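Local structure of chloromuconate cycloisomerase (4M0X) at residues A[12-17]-A[28-33]; A[133-138]-A[348-353]. The protein is a manganese-binding member of the enolase superfamily that pairs an N-terminal capping domain with a C-terminal barrel domain. All coordinates share one frame; numbering follows the deposited sequence.

Contact 1 of 2, residues A[12-17]-A[28-33]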
ATOM      1  N   ILE A  12      22.344  34.165  29.969  1.00 25.09           N
ATOM      2  CA  ILE A  12      21.005  34.547  29.550  1.00 24.48           C
ATOM      3  C   ILE A  12      20.975  36.070  29.216  1.00 24.85           C
ATOM      4  O   ILE A  12      21.317  36.912  30.053  1.00 26.00           O
ATOM      5  CB  ILE A  12      19.980  34.097  30.626  1.00 23.89           C
ATOM      6  CG1 ILE A  12      20.062  32.578  30.830  1.00 23.38           C
ATOM      7  CG2 ILE A  12      18.550  34.472  30.286  1.00 23.85           C
ATOM      8  CD1 ILE A  12      19.455  32.092  32.145  1.00 22.43           C
ATOM      9  N   VAL A  13      20.604  36.408  27.981  1.00 23.08           N
ATOM     10  CA  VAL A  13      20.566  37.802  27.528  1.00 23.67           C
ATOM     11  C   VAL A  13      19.156  38.238  27.102  1.00 24.83           C
ATOM     12  O   VAL A  13      18.423  37.481  26.441  1.00 26.81           O
ATOM     13  CB  VAL A  13      21.495  38.001  26.320  1.00 22.67           C
ATOM     14  CG1 VAL A  13      21.406  39.446  25.813  1.00 21.67           C
ATOM     15  CG2 VAL A  13      22.902  37.562  26.643  1.00 18.94           C
ATOM     16  N   ASP A  14      18.754  39.439  27.465  1.00 26.01           N
ATOM     17  CA  ASP A  14      17.422  39.891  27.048  1.00 29.54           C
ATOM     18  C   ASP A  14      17.653  41.047  26.130  1.00 29.21           C
ATOM     19  O   ASP A  14      18.402  41.950  26.467  1.00 32.56           O
ATOM     20  CB  ASP A  14      16.536  40.348  28.215  1.00 31.27           C
ATOM     21  CG  ASP A  14      16.176  39.219  29.198  1.00 34.96           C
ATOM     22  OD1 ASP A  14      15.670  38.124  28.795  1.00 34.56           O
ATOM     23  OD2 ASP A  14      16.374  39.468  30.414  1.00 39.34           O
ATOM     24  N   LEU A  15      17.025  41.027  24.969  1.00 29.76           N
ATOM     25  CA  LEU A  15      17.281  42.062  23.968  1.00 31.06           C
ATOM     26  C   LEU A  15      16.058  42.876  23.638  1.00 31.94           C
ATOM     27  O   LEU A  15      15.021  42.331  23.250  1.00 31.20           O
ATOM     28  CB  LEU A  15      17.876  41.448  22.687  1.00 30.56           C
ATOM     29  CG  LEU A  15      19.301  40.910  22.850  1.00 29.30           C
ATOM     30  CD1 LEU A  15      19.818  40.368  21.536  1.00 30.17           C
ATOM     31  CD2 LEU A  15      20.238  41.989  23.392  1.00 28.46           C
ATOM     32  N   PRO A  16      16.169  44.196  23.784  1.00 34.95           N
ATOM     33  CA  PRO A  16      15.069  45.115  23.471  1.00 35.94           C
ATOM     34  C   PRO A  16      14.608  44.947  22.024  1.00 35.95           C
ATOM     35  O   PRO A  16      15.424  44.926  21.118  1.00 35.41           O
ATOM     36  CB  PRO A  16      15.705  46.482  23.681  1.00 33.27           C
ATOM     37  CG  PRO A  16      17.134  46.254  23.347  1.00 35.30           C
ATOM     38  CD  PRO A  16      17.422  44.924  23.999  1.00 35.66           C
ATOM     39  N   SER A  17      13.303  44.826  21.823  1.00 41.08           N
ATOM     40  CA  SER A  17      12.745  44.527  20.505  1.00 45.35           C
ATOM     41  C   SER A  17      11.763  45.584  20.014  1.00 46.19           C
ATOM     42  O   SER A  17      10.900  46.023  20.762  1.00 46.25           O
ATOM     43  CB  SER A  17      12.053  43.173  20.536  1.00 45.61           C
ATOM     44  OG  SER A  17      10.999  43.179  19.606  1.00 47.17           O
ATOM     45  N   MET A  28       5.603  37.976  22.183  1.00 88.96           N
ATOM     46  CA  MET A  28       7.007  38.268  22.574  1.00 84.41           C
ATOM     47  C   MET A  28       7.287  39.781  22.717  1.00 78.33           C
ATOM     48  O   MET A  28       7.154  40.550  21.754  1.00 79.55           O
ATOM     49  CB  MET A  28       8.019  37.585  21.636  1.00 75.81           C
ATOM     50  N   HIS A  29       7.675  40.186  23.928  1.00 66.72           N
ATOM     51  CA  HIS A  29       7.810  41.597  24.304  1.00 60.22           C
ATOM     52  C   HIS A  29       9.283  42.078  24.178  1.00 54.78           C
ATOM     53  O   HIS A  29       9.579  43.259  23.977  1.00 50.52           O
ATOM     54  CB  HIS A  29       7.227  41.811  25.720  1.00 64.55           C
ATOM     55  CG  HIS A  29       5.781  41.384  25.872  1.00 73.08           C
ATOM     56  ND1 HIS A  29       5.406  40.207  26.492  1.00 73.17           N
ATOM     57  CD2 HIS A  29       4.624  41.991  25.502  1.00 73.01           C
ATOM     58  CE1 HIS A  29       4.087  40.101  26.489  1.00 68.39           C
ATOM     59  NE2 HIS A  29       3.589  41.168  25.891  1.00 73.33           N
ATOM     60  N   HIS A  30      10.194  41.123  24.285  1.00 50.54           N
ATOM     61  CA  HIS A  30      11.603  41.326  24.017  1.00 48.11           C
ATOM     62  C   HIS A  30      12.140  39.993  23.498  1.00 43.25           C
ATOM     63  O   HIS A  30      11.396  39.046  23.341  1.00 44.95           O
ATOM     64  CB  HIS A  30      12.321  41.742  25.300  1.00 52.28           C
ATOM     65  CG  HIS A  30      12.099  40.803  26.450  1.00 55.98           C
ATOM     66  ND1 HIS A  30      13.040  39.878  26.851  1.00 55.87           N
ATOM     67  CD2 HIS A  30      11.041  40.645  27.283  1.00 59.65           C
ATOM     68  CE1 HIS A  30      12.576  39.196  27.884  1.00 59.32           C
ATOM     69  NE2 HIS A  30      11.363  39.640  28.166  1.00 61.37           N
ATOM     70  N   GLN A  31      13.431  39.906  23.235  1.00 39.46           N
ATOM     71  CA  GLN A  31      14.028  38.658  22.785  1.00 35.41           C
ATOM     72  C   GLN A  31      14.940  38.082  23.857  1.00 35.37           C
ATOM     73  O   GLN A  31      15.596  38.815  24.600  1.00 36.59           O
ATOM     74  CB  GLN A  31      14.815  38.907  21.509  1.00 35.14           C
ATOM     75  CG  GLN A  31      15.550  37.698  21.004  1.00 38.59           C
ATOM     76  CD  GLN A  31      14.640  36.714  20.325  1.00 39.61           C
ATOM     77  OE1 GLN A  31      14.386  36.816  19.128  1.00 41.16           O
ATOM     78  NE2 GLN A  31      14.155  35.742  21.085  1.00 41.27           N
ATOM     79  N   SER A  32      14.996  36.767  23.948  1.00 33.42           N
ATOM     80  CA  SER A  32      15.740  36.160  25.027  1.00 32.85           C
ATOM     81  C   SER A  32      16.575  35.053  24.475  1.00 32.83           C
ATOM     82  O   SER A  32      16.068  34.166  23.794  1.00 34.83           O
ATOM     83  CB  SER A  32      14.789  35.617  26.080  1.00 34.27           C
ATOM     84  OG  SER A  32      14.370  36.656  26.957  1.00 38.41           O
ATOM     85  N   ILE A  33      17.870  35.116  24.739  1.00 31.19           N
ATOM     86  CA  ILE A  33      18.788  34.124  24.211  1.00 28.33           C
ATOM     87  C   ILE A  33      19.709  33.685  25.323  1.00 29.95           C
ATOM     88  O   ILE A  33      19.872  34.397  26.322  1.00 32.21           O
ATOM     89  CB  ILE A  33      19.610  34.663  23.014  1.00 26.86           C
ATOM     90  CG1 ILE A  33      20.725  35.595  23.482  1.00 25.93           C
ATOM     91  CG2 ILE A  33      18.705  35.357  21.990  1.00 26.12           C
ATOM     92  CD1 ILE A  33      21.753  35.925  22.417  1.00 24.65           C
TER

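Contact 2 of 2, residues A[133-138]-A[348-353]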
ATOM      1  N   LYS A 133      25.081  35.834  -2.603  1.00 35.81           N
ATOM      2  CA  LYS A 133      25.616  36.812  -1.628  1.00 36.82           C
ATOM      3  C   LYS A 133      24.507  37.555  -0.885  1.00 34.82           C
ATOM      4  O   LYS A 133      24.733  38.146   0.171  1.00 33.70           O
ATOM      5  CB  LYS A 133      26.590  37.800  -2.301  1.00 38.97           C
ATOM      6  CG  LYS A 133      27.734  37.134  -3.061  1.00 38.69           C
ATOM      7  CD  LYS A 133      28.993  37.994  -3.063  1.00 41.13           C
ATOM      8  CE  LYS A 133      30.112  37.418  -3.946  1.00 39.37           C
ATOM      9  NZ  LYS A 133      29.703  37.290  -5.368  1.00 34.07           N
ATOM     10  N   ARG A 134      23.305  37.506  -1.448  1.00 34.12           N
ATOM     11  CA  ARG A 134      22.166  38.220  -0.899  1.00 34.65           C
ATOM     12  C   ARG A 134      20.967  37.290  -0.851  1.00 31.39           C
ATOM     13  O   ARG A 134      20.827  36.432  -1.689  1.00 28.75           O
ATOM     14  CB  ARG A 134      21.872  39.482  -1.745  1.00 38.08           C
ATOM     15  CG  ARG A 134      22.673  40.722  -1.336  1.00 42.05           C
ATOM     16  CD  ARG A 134      22.752  41.793  -2.413  1.00 47.82           C
ATOM     17  NE  ARG A 134      23.679  41.387  -3.479  1.00 59.13           N
ATOM     18  CZ  ARG A 134      24.975  41.728  -3.557  1.00 61.84           C
ATOM     19  NH1 ARG A 134      25.535  42.515  -2.628  1.00 55.68           N
ATOM     20  NH2 ARG A 134      25.718  41.271  -4.578  1.00 61.70           N
ATOM     21  N   ILE A 135      20.105  37.447   0.140  1.00 31.83           N
ATOM     22  CA  ILE A 135      18.832  36.715   0.138  1.00 33.97           C
ATOM     23  C   ILE A 135      17.611  37.642   0.268  1.00 34.32           C
ATOM     24  O   ILE A 135      17.609  38.528   1.110  1.00 36.47           O
ATOM     25  CB  ILE A 135      18.764  35.673   1.256  1.00 32.94           C
ATOM     26  CG1 ILE A 135      20.164  35.169   1.617  1.00 31.44           C
ATOM     27  CG2 ILE A 135      17.821  34.557   0.817  1.00 34.32           C
ATOM     28  CD1 ILE A 135      20.189  34.095   2.676  1.00 30.71           C
ATOM     29  N   PRO A 136      16.570  37.452  -0.558  1.00 33.67           N
ATOM     30  CA  PRO A 136      15.412  38.328  -0.300  1.00 31.89           C
ATOM     31  C   PRO A 136      14.715  37.868   0.983  1.00 31.69           C
ATOM     32  O   PRO A 136      14.610  36.657   1.243  1.00 33.08           O
ATOM     33  CB  PRO A 136      14.504  38.110  -1.528  1.00 32.63           C
ATOM     34  CG  PRO A 136      15.349  37.355  -2.532  1.00 35.83           C
ATOM     35  CD  PRO A 136      16.344  36.555  -1.706  1.00 35.06           C
ATOM     36  N   ILE A 137      14.281  38.819   1.796  1.00 29.06           N
ATOM     37  CA  ILE A 137      13.675  38.511   3.082  1.00 27.72           C
ATOM     38  C   ILE A 137      12.126  38.439   3.014  1.00 28.08           C
ATOM     39  O   ILE A 137      11.484  39.231   2.313  1.00 28.16           O
ATOM     40  CB  ILE A 137      14.185  39.515   4.109  1.00 26.58           C
ATOM     41  CG1 ILE A 137      15.691  39.364   4.227  1.00 27.48           C
ATOM     42  CG2 ILE A 137      13.600  39.275   5.485  1.00 28.51           C
ATOM     43  CD1 ILE A 137      16.145  38.000   4.733  1.00 28.86           C
ATOM     44  N   THR A 138      11.541  37.448   3.685  1.00 26.95           N
ATOM     45  CA  THR A 138      10.091  37.359   3.796  1.00 27.53           C
ATOM     46  C   THR A 138       9.705  38.018   5.107  1.00 31.19           C
ATOM     47  O   THR A 138      10.165  37.591   6.181  1.00 31.39           O
ATOM     48  CB  THR A 138       9.596  35.909   3.773  1.00 25.99           C
ATOM     49  OG1 THR A 138       9.646  35.421   2.432  1.00 25.97           O
ATOM     50  CG2 THR A 138       8.184  35.806   4.251  1.00 24.21           C
ATOM     51  N   LEU A 348      18.746  40.540   2.902  1.00 34.44           N
ATOM     52  CA  LEU A 348      19.850  40.300   3.815  1.00 33.45           C
ATOM     53  C   LEU A 348      21.130  40.158   3.007  1.00 32.56           C
ATOM     54  O   LEU A 348      21.125  39.484   1.971  1.00 34.08           O
ATOM     55  CB  LEU A 348      19.592  39.044   4.641  1.00 32.66           C
ATOM     56  CG  LEU A 348      20.715  38.546   5.550  1.00 33.26           C
ATOM     57  CD1 LEU A 348      21.076  39.558   6.630  1.00 30.45           C
ATOM     58  CD2 LEU A 348      20.294  37.214   6.157  1.00 33.04           C
ATOM     59  N   LEU A 349      22.206  40.820   3.449  1.00 29.67           N
ATOM     60  CA  LEU A 349      23.525  40.583   2.890  1.00 29.28           C
ATOM     61  C   LEU A 349      24.205  39.514   3.753  1.00 27.85           C
ATOM     62  O   LEU A 349      24.230  39.640   4.968  1.00 28.63           O
ATOM     63  CB  LEU A 349      24.354  41.849   2.929  1.00 30.54           C
ATOM     64  CG  LEU A 349      23.950  43.237   2.455  1.00 33.24           C
ATOM     65  CD1 LEU A 349      25.159  44.113   2.736  1.00 34.43           C
ATOM     66  CD2 LEU A 349      23.584  43.317   0.973  1.00 35.41           C
ATOM     67  N   ILE A 350      24.758  38.472   3.156  1.00 25.63           N
ATOM     68  CA  ILE A 350      25.324  37.387   3.981  1.00 27.84           C
ATOM     69  C   ILE A 350      26.688  37.725   4.625  1.00 28.35           C
ATOM     70  O   ILE A 350      27.657  38.101   3.929  1.00 28.49           O
ATOM     71  CB  ILE A 350      25.402  36.046   3.204  1.00 29.18           C
ATOM     72  CG1 ILE A 350      23.988  35.571   2.808  1.00 28.93           C
ATOM     73  CG2 ILE A 350      26.133  34.987   4.027  1.00 29.40           C
ATOM     74  CD1 ILE A 350      23.934  34.685   1.587  1.00 29.58           C
ATOM     75  N   PRO A 351      26.785  37.592   5.953  1.00 26.67           N
ATOM     76  CA  PRO A 351      28.096  37.862   6.540  1.00 27.12           C
ATOM     77  C   PRO A 351      29.206  37.017   5.895  1.00 28.26           C
ATOM     78  O   PRO A 351      28.992  35.837   5.552  1.00 28.97           O
ATOM     79  CB  PRO A 351      27.897  37.505   8.026  1.00 25.57           C
ATOM     80  CG  PRO A 351      26.448  37.791   8.245  1.00 25.83           C
ATOM     81  CD  PRO A 351      25.788  37.269   6.982  1.00 26.16           C
ATOM     82  N   THR A 352      30.371  37.642   5.729  1.00 28.05           N
ATOM     83  CA  THR A 352      31.504  37.074   5.016  1.00 28.13           C
ATOM     84  C   THR A 352      32.738  37.001   5.919  1.00 29.36           C
ATOM     85  O   THR A 352      33.717  36.315   5.588  1.00 31.87           O
ATOM     86  CB  THR A 352      31.844  37.889   3.728  1.00 28.46           C
ATOM     87  OG1 THR A 352      32.004  39.284   4.044  1.00 30.77           O
ATOM     88  CG2 THR A 352      30.746  37.750   2.674  1.00 27.86           C
ATOM     89  N   GLY A 353      32.700  37.706   7.053  1.00 28.89           N
ATOM     90  CA  GLY A 353      33.834  37.755   7.981  1.00 26.98           C
ATOM     91  C   GLY A 353      34.170  36.359   8.466  1.00 27.14           C
ATOM     92  O   GLY A 353      33.433  35.421   8.175  1.00 27.88           O
TER

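Contact 1 of 2, residues A[12-17]-A[28-33]
Asp14 OD1 is the best-held polar atom here, with two partners. Ser32 OG donates a hydrogen bond of 2.7 Å to Asp14 OD1, which accepts it with its anti lone pair, the one turned away from OD2, and Arg370, near the C-terminus, forms a salt bridge with the same oxygen. The carboxylate reaches Ser32 because CG of Asp14 stands anti to the carbonyl carbon, beside the backbone N (chi1 -65°). His30 runs alongside Asp14 and points the same way. Its ring and the carboxylate are nearly perpendicular, and CE1 of His30 comes edge-on to Asp14 OD1 at 3.4 Å.

Beneath these side chains the strands 12-17 and 31-33 pair antiparallel. Val13 and Ile33 form a hydrogen-bonded pair, with Val13 N to Ile33 O at 2.7 Å and almost straight. Leu15 and Gln31 form the next one, with Leu15 N to Gln31 O also at 2.7 Å. Asp14 and Ser32 sit between them as a non-hydrogen-bonded pair. On the face of Val13, Leu15, Gln31 and Ile33, aliphatic groups meet: CG1 of Ile33 lies 3.8 Å from CB of Val13. Helix 362-368 covers Val13 and Leu15.

The pairing belongs to the antiparallel sheet of the enolase-type N-terminal domain. The serine hydroxyl and the arginine would both stabilise a negative charge on Asp14, so the carboxylate is probably ionised.

Contact 2 of 2, residues A[133-138]-A[348-353]
The first strand of the C-terminal barrel sheet, 134-141, is flanked here by the short antiparallel strand 347-349. Arg134 and Leu349 form a non-hydrogen-bonded pair, and Ile135 and Leu348 a hydrogen-bonded one. Ile135 N donates to Leu348 O at 2.9 Å. Leu348 N returns a bond of the same length to Ile135 O, more bent at 151°. Past the strand end, Ile350 N gives a nearly straight bond to Lys133 O at 3.0 Å.

The parallel strands of this enolase-type barrel run on from 134-141 to 163-167, so 347-349 adds an antiparallel neighbour on the other side of the first strand. Below the pairing lies apolar packing. CD1 of Ile350 crosses Ile135 obliquely and meets its CG1 at 3.8 Å. Ile137 points toward Leu348, and its CD1 lies 3.6 Å from CB of Leu348. Helix 304-316 closes over Ile135, Leu348 and Ile350.

Arg134 and Leu349 run side by side on the exposed face. CD2 of Leu349 touches CG of Arg134 at 3.6 Å and lies at the edge of the guanidinium, near its plane. CB of Lys133 lies over one face of the guanidinium, nearer its border than its middle.

How the contacts relate
Both contacts are partly buried antiparallel strand pairs, but they hold different elements. Contact 1 joins two strands close in sequence within the N-terminal domain sheet. Contact 2 brings together strands some 210 residues apart, the first and last of the barrel sheet along the chain, which lie side by side. Their centres lie about 23 Å apart and they do not touch. In contact 1, helix 362-368 covers Val13 and Leu15 on the largely apolar face and strand 45-51 meets Gln31 and Ile33; in contact 2, helix 304-316 covers Ile135, Leu348 and Ile350. The other face of contact 1 carries a charged network with Arg370; that of contact 2 has no cross-segment side-chain hydrogen bond.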